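Long-range contacts in endopolygalacturonase (Chondrostereum purpureum, PDB 1K5C), which probably hydrolyses the 1,4-alpha-D-galacturonosyl linkages within polygalacturonan chains, cutting them into shorter oligomers: residues Q172-I178 against G194-G200; A245-I251 against A284-N290. One frame throughout, in Å; residues are numbered along the deposited sequence. Where two conformers were deposited one is given.

Contact 1. Residues Q172-I178 against G194-G200; sequences QDDCIAI and GHGISIG
Ile178 and Ile199, like Ala177 and Ser198, are bridged as parallel neighbours on successive coils of the right-handed parallel beta-helix characteristic of glycoside hydrolase family 28. The short strands 176-178 and 197-200 run at 25° to each other, joined by a ladder from Ser198 N to Ile176 O, Ile178 N to Ser198 O and Gly200 N to Ile178 O (2.8 Å). Ahead of the strands both segments are loop or turn but stay side by side, with Cys175 N donating to Gly196 O and His195 N to Asp173 O (2.8 Å); the latter donor sits well above the carbonyl plane. Gly196 and Gly200 have positive phi angles at which a side chain would jam against the preceding carbonyl.

Asp173 and His195, both seen to bind galacturonate and the latter predicted to belong to the active site, meet beside the substrate cleft. The Asp173 CA lies over one face of the imidazole, 3.8 Å from its centroid. With CG anti to the backbone N (chi1 -152°), the Asp173 carboxylate stands above the ND1-CE1 rim, on the same side as CA, its plane 39° from the ring's, and its OD1 receives Asp174 N at 2.7 Å on the anti lone pair. Asp174 turns its carboxylate roughly perpendicular to the imidazole. Its OD2 is salt-bridged to Lys228, another galacturonate-binding residue. Inside the helix, Ile176 CG2 packs on Ile197 CG2 at 3.7 Å, next to Phe186. A water in the plane of the imidazole joins the two loops, 2.6 Å from His195 ND1 and donating to Asp173 OD1 at 2.9 Å.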
loop_
_atom_site.group_PDB
_atom_site.type_symbol
_atom_site.label_atom_id
_atom_site.label_comp_id
_atom_site.label_asym_id
_atom_site.label_seq_id
_atom_site.Cartn_x
_atom_site.Cartn_y
_atom_site.Cartn_z
ATOM N N GLN A 172 1.157 10.806 -1.317
ATOM C CA GLN A 172 0.063 11.653 -0.849
ATOM C C GLN A 172 -1.143 10.818 -0.414
ATOM O O GLN A 172 -2.231 11.374 -0.216
ATOM C CB GLN A 172 -0.391 12.700 -1.884
ATOM C CG GLN A 172 0.705 13.648 -2.301
ATOM C CD GLN A 172 1.742 13.051 -3.221
ATOM O OE1 GLN A 172 2.998 13.336 -3.019
ATOM N NE2 GLN A 172 1.370 12.327 -4.214
ATOM N N ASP A 173 -0.993 9.511 -0.283
ATOM C CA ASP A 173 -2.106 8.655 0.158
ATOM C C ASP A 173 -1.504 7.474 0.912
ATOM O O ASP A 173 -0.368 7.551 1.394
ATOM C CB ASP A 173 -3.031 8.277 -1.042
ATOM C CG ASP A 173 -4.469 8.025 -0.613
ATOM O OD1 ASP A 173 -4.707 7.061 0.141
ATOM O OD2 ASP A 173 -5.350 8.790 -1.031
ATOM N N ASP A 174 -2.264 6.399 1.053
ATOM C CA ASP A 174 -1.777 5.274 1.864
ATOM C C ASP A 174 -0.395 4.843 1.384
ATOM O O ASP A 174 -0.153 4.658 0.199
ATOM C CB ASP A 174 -2.773 4.113 1.771
ATOM C CG ASP A 174 -4.085 4.419 2.472
ATOM O OD1 ASP A 174 -4.020 5.119 3.492
ATOM O OD2 ASP A 174 -5.114 3.876 2.041
ATOM N N CYS A 175 0.494 4.597 2.345
ATOM C CA CYS A 175 1.794 3.994 2.030
ATOM C C CYS A 175 1.593 2.578 1.446
ATOM O O CYS A 175 2.133 2.207 0.412
ATOM C CB CYS A 175 2.618 4.031 3.322
ATOM S SG CYS A 175 4.288 3.431 3.115
ATOM N N ILE A 176 0.760 1.844 2.171
ATOM C CA ILE A 176 0.199 0.556 1.741
ATOM C C ILE A 176 -1.280 0.592 2.108
ATOM O O ILE A 176 -1.635 1.144 3.158
ATOM C CB ILE A 176 0.904 -0.676 2.389
ATOM C CG1 ILE A 176 0.271 -1.985 1.915
ATOM C CG2 ILE A 176 0.981 -0.565 3.921
ATOM C CD1 ILE A 176 1.104 -3.223 2.258
ATOM N N ALA A 177 -2.089 -0.019 1.233
ATOM C CA ALA A 177 -3.484 -0.323 1.569
ATOM C C ALA A 177 -3.666 -1.826 1.306
ATOM O O ALA A 177 -3.534 -2.290 0.173
ATOM C CB ALA A 177 -4.473 0.481 0.753
ATOM N N ILE A 178 -3.953 -2.570 2.385
ATOM C CA ILE A 178 -4.198 -3.991 2.282
ATOM C C ILE A 178 -5.712 -4.154 2.199
ATOM O O ILE A 178 -6.443 -3.899 3.157
ATOM C CB ILE A 178 -3.639 -4.742 3.502
ATOM C CG1 ILE A 178 -2.108 -4.541 3.623
ATOM C CG2 ILE A 178 -4.006 -6.220 3.378
ATOM C CD1 ILE A 178 -1.522 -5.036 4.920
ATOM N N GLY A 194 2.331 10.735 3.107
ATOM C CA GLY A 194 1.016 10.177 2.758
ATOM C C GLY A 194 0.125 9.987 3.952
ATOM O O GLY A 194 0.055 10.844 4.856
ATOM N N HIS A 195 -0.666 8.900 3.886
ATOM C CA HIS A 195 -1.722 8.613 4.846
ATOM C C HIS A 195 -1.411 7.424 5.757
ATOM O O HIS A 195 -2.322 6.933 6.439
ATOM C CB HIS A 195 -3.068 8.405 4.133
ATOM C CG HIS A 195 -3.538 9.658 3.427
ATOM N ND1 HIS A 195 -4.781 9.618 2.759
ATOM C CD2 HIS A 195 -3.022 10.887 3.283
ATOM C CE1 HIS A 195 -4.958 10.831 2.239
ATOM N NE2 HIS A 195 -3.932 11.618 2.539
ATOM N N GLY A 196 -0.131 7.012 5.814
ATOM C CA GLY A 196 0.202 5.975 6.777
ATOM C C GLY A 196 -0.083 4.578 6.244
ATOM O O GLY A 196 -0.207 4.317 5.049
ATOM N N ILE A 197 -0.102 3.635 7.192
ATOM C CA ILE A 197 -0.181 2.205 6.882
ATOM C C ILE A 197 -1.603 1.755 7.086
ATOM O O ILE A 197 -2.105 1.785 8.229
ATOM C CB ILE A 197 0.773 1.414 7.800
ATOM C CG1 ILE A 197 2.227 1.876 7.543
ATOM C CG2 ILE A 197 0.616 -0.090 7.592
ATOM C CD1 ILE A 197 3.240 1.318 8.538
ATOM N N SER A 198 -2.281 1.324 6.004
ATOM C CA SER A 198 -3.705 1.069 6.042
ATOM C C SER A 198 -4.054 -0.372 5.717
ATOM O O SER A 198 -3.504 -1.021 4.829
ATOM C CB SER A 198 -4.421 1.973 5.062
ATOM O OG SER A 198 -4.435 3.276 5.602
ATOM N N ILE A 199 -5.137 -0.811 6.416
ATOM C CA ILE A 199 -5.957 -1.959 5.996
ATOM C C ILE A 199 -7.267 -1.349 5.540
ATOM O O ILE A 199 -7.925 -0.628 6.303
ATOM C CB ILE A 199 -6.151 -2.969 7.105
ATOM C CG1 ILE A 199 -4.797 -3.645 7.452
ATOM C CG2 ILE A 199 -7.220 -3.975 6.729
ATOM C CD1 ILE A 199 -4.832 -4.445 8.747
ATOM N N GLY A 200 -7.652 -1.627 4.281
ATOM C CA GLY A 200 -8.867 -1.105 3.687
ATOM C C GLY A 200 -8.614 0.137 2.851
ATOM O O GLY A 200 -7.492 0.552 2.611
HETATM O O HOH W 1 -6.290 7.461 2.595
#

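Contact 2. Residues A245-I251 against A284-N290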
loop_
_atom_site.group_PDB
_atom_site.type_symbol
_atom_site.label_atom_id
_atom_site.label_comp_id
_atom_site.label_asym_id
_atom_site.label_seq_id
_atom_site.Cartn_x
_atom_site.Cartn_y
_atom_site.Cartn_z
ATOM N N ALA A 245 6.742 -2.916 16.783
ATOM C CA ALA A 245 8.040 -2.249 16.510
ATOM C C ALA A 245 7.917 -1.157 15.463
ATOM O O ALA A 245 8.900 -0.925 14.738
ATOM C CB ALA A 245 9.117 -3.262 16.105
ATOM N N ASN A 246 6.802 -0.412 15.395
ATOM C CA ASN A 246 6.709 0.701 14.450
ATOM C C ASN A 246 7.020 2.017 15.140
ATOM O O ASN A 246 6.629 2.249 16.295
ATOM C CB ASN A 246 5.307 0.745 13.826
ATOM C CG ASN A 246 4.987 -0.573 13.123
ATOM O OD1 ASN A 246 5.525 -0.878 12.052
ATOM N ND2 ASN A 246 4.123 -1.387 13.750
ATOM N N THR A 247 7.714 2.914 14.428
ATOM C CA THR A 247 8.084 4.224 14.958
ATOM C C THR A 247 7.463 5.280 14.077
ATOM O O THR A 247 7.790 5.379 12.885
ATOM C CB THR A 247 9.611 4.371 15.015
ATOM O OG1 THR A 247 10.158 3.264 15.803
ATOM C CG2 THR A 247 10.006 5.698 15.618
ATOM N N ILE A 248 6.543 6.059 14.658
ATOM C CA ILE A 248 5.685 6.956 13.881
ATOM C C ILE A 248 5.712 8.325 14.493
ATOM O O ILE A 248 5.620 8.471 15.738
ATOM C CB ILE A 248 4.238 6.369 13.852
ATOM C CG1 ILE A 248 4.276 4.923 13.309
ATOM C CG2 ILE A 248 3.297 7.289 13.111
ATOM C CD1 ILE A 248 2.877 4.296 13.050
ATOM N N SER A 249 5.792 9.380 13.658
ATOM C CA SER A 249 5.841 10.745 14.177
ATOM C C SER A 249 5.327 11.709 13.104
ATOM O O SER A 249 5.183 11.376 11.920
ATOM C CB SER A 249 7.251 11.092 14.644
ATOM O OG SER A 249 8.178 11.011 13.583
ATOM N N GLY A 250 5.061 12.938 13.524
ATOM C CA GLY A 250 4.664 13.969 12.584
ATOM C C GLY A 250 3.270 13.702 12.013
ATOM O O GLY A 250 3.063 13.960 10.827
ATOM N N ILE A 251 2.345 13.197 12.823
ATOM C CA ILE A 251 1.018 12.788 12.329
ATOM C C ILE A 251 0.022 13.916 12.514
ATOM O O ILE A 251 -0.182 14.473 13.601
ATOM C CB ILE A 251 0.564 11.531 13.069
ATOM C CG1 ILE A 251 1.536 10.363 12.875
ATOM C CG2 ILE A 251 -0.850 11.184 12.610
ATOM C CD1 ILE A 251 1.892 10.074 11.396
ATOM N N ALA A 284 7.930 -2.011 20.957
ATOM C CA ALA A 284 7.101 -0.846 21.123
ATOM C C ALA A 284 6.711 -0.246 19.766
ATOM O O ALA A 284 7.565 -0.010 18.902
ATOM C CB ALA A 284 7.868 0.196 21.926
ATOM N N THR A 285 5.410 0.067 19.645
ATOM C CA THR A 285 4.965 0.957 18.576
ATOM C C THR A 285 4.705 2.329 19.264
ATOM O O THR A 285 3.836 2.435 20.123
ATOM C CB THR A 285 3.728 0.440 17.874
ATOM O OG1 THR A 285 4.108 -0.686 17.052
ATOM C CG2 THR A 285 3.083 1.515 16.995
ATOM N N THR A 286 5.556 3.273 18.898
ATOM C CA THR A 286 5.455 4.597 19.478
ATOM C C THR A 286 4.997 5.546 18.381
ATOM O O THR A 286 5.512 5.521 17.250
ATOM C CB THR A 286 6.792 5.063 20.087
ATOM O OG1 THR A 286 7.817 5.251 19.034
ATOM C CG2 THR A 286 7.281 4.093 21.159
ATOM N N ILE A 287 3.996 6.372 18.739
ATOM C CA ILE A 287 3.385 7.288 17.755
ATOM C C ILE A 287 3.284 8.678 18.372
ATOM O O ILE A 287 2.719 8.829 19.447
ATOM C CB ILE A 287 1.954 6.796 17.359
ATOM C CG1 ILE A 287 1.963 5.337 16.940
ATOM C CG2 ILE A 287 1.358 7.745 16.329
ATOM C CD1 ILE A 287 0.606 4.817 16.449
ATOM N N LYS A 288 3.881 9.649 17.719
ATOM C CA LYS A 288 3.841 11.068 18.154
ATOM C C LYS A 288 2.989 11.829 17.173
ATOM O O LYS A 288 3.235 11.768 15.944
ATOM C CB LYS A 288 5.248 11.654 18.215
ATOM C CG LYS A 288 6.147 10.912 19.223
ATOM C CD LYS A 288 7.610 11.394 19.335
ATOM C CE LYS A 288 8.543 10.447 20.054
ATOM N NZ LYS A 288 10.050 10.742 20.262
ATOM N N VAL A 289 1.984 12.540 17.672
ATOM C CA VAL A 289 1.073 13.251 16.823
ATOM C C VAL A 289 1.219 14.767 17.040
ATOM O O VAL A 289 1.663 15.254 18.096
ATOM C CB VAL A 289 -0.391 12.790 16.997
ATOM C CG1 VAL A 289 -0.533 11.271 16.921
ATOM C CG2 VAL A 289 -1.030 13.323 18.288
ATOM N N ASN A 290 0.788 15.516 16.032
ATOM C CA ASN A 290 0.864 16.970 16.042
ATOM C C ASN A 290 -0.155 17.581 16.972
ATOM O O ASN A 290 -1.087 16.923 17.450
ATOM C CB ASN A 290 0.598 17.507 14.633
ATOM C CG ASN A 290 1.768 17.174 13.704
ATOM O OD1 ASN A 290 2.825 16.691 14.095
ATOM N ND2 ASN A 290 1.517 17.445 12.414
HETATM O O HOH W 2 8.953 2.819 18.360
HETATM O O HOH W 3 7.615 7.771 17.707
HETATM O O HOH W 4 3.425 17.090 10.037
#
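Ala284 O approaches Ala245 CA at 3.3 Å, a CA-H...O contact at the entry to a parallel strand pair on two successive coils of the beta-helix. The axes of strands 247-251 and 285-289 are only 7° apart. At Thr285, chi1 of -73° sets OG1 beside its own backbone N, where it accepts a nearly straight bond from Asn246 N (3.2 Å, 166°) and a weak one from Asn246 ND2. The two side chains lie alongside each other, and the Asn246 amide is also bonded to Asn216 N and Ile213 O on the preceding coil. A valine in place of Thr285 would probably cost Asn246 N this acceptor and give the asparagine a weaker tie to the next coil.

Thr286 N then donates to Asn246 O nearly along the C=O axis, and Thr286 O receives Ile248 N at 2.8 Å. On the outer face, in the conformer described, Thr286 OG1 is within bonding distance of two waters, one donating to Asn246 O and the other to Ile248 O. Ile287 points inward alongside Ile248, their CG2 methyls 3.8 Å apart, with Leu312 and Val314 of the following coil against Ile287. Lys288 N bonds to Ile248 O, and here a beta bulge begins: Ser249 and Gly250 pass Lys288, Gly250 at a positive phi, so that Val289 is bridged to Ile251. Val289 CG1 rests 4.0 Å from Ile251 CB. Asn290 N closes the ladder on Ile251 O (2.8 Å), and its ND2 shares a water with Gly250 O. Apolar contacts among Ile248, Ile287, Ile251 and Val289 line the interior, but the Asn246-Thr285 pair puts polar groups on that same side, satisfied by each other and the preceding coil; on the side of Thr247 and Thr286, water supplements the backbone ladder.

From the N terminus, several coils of the beta-helix precede contact 1, which closes a loop of 15 residues containing strands 184-187 and 190-192. Contact 2 opens only after that loop is complete and encloses 32 residues, including strands 254-259 and 275-280. The two loops therefore follow in series, neither nested nor crossed, each amounting to one turn of the solenoid. Their centres are 15 Å apart and their nearest atoms about 5 Å, without touching. They tie different walls of the beta-helix: contact 1 the parallel sheet that carries galacturonate-binding residues, contact 2 another side further towards the C terminus. Val218 of strand 207-221 touches both Ile197 of contact 1 and Ile248 of contact 2.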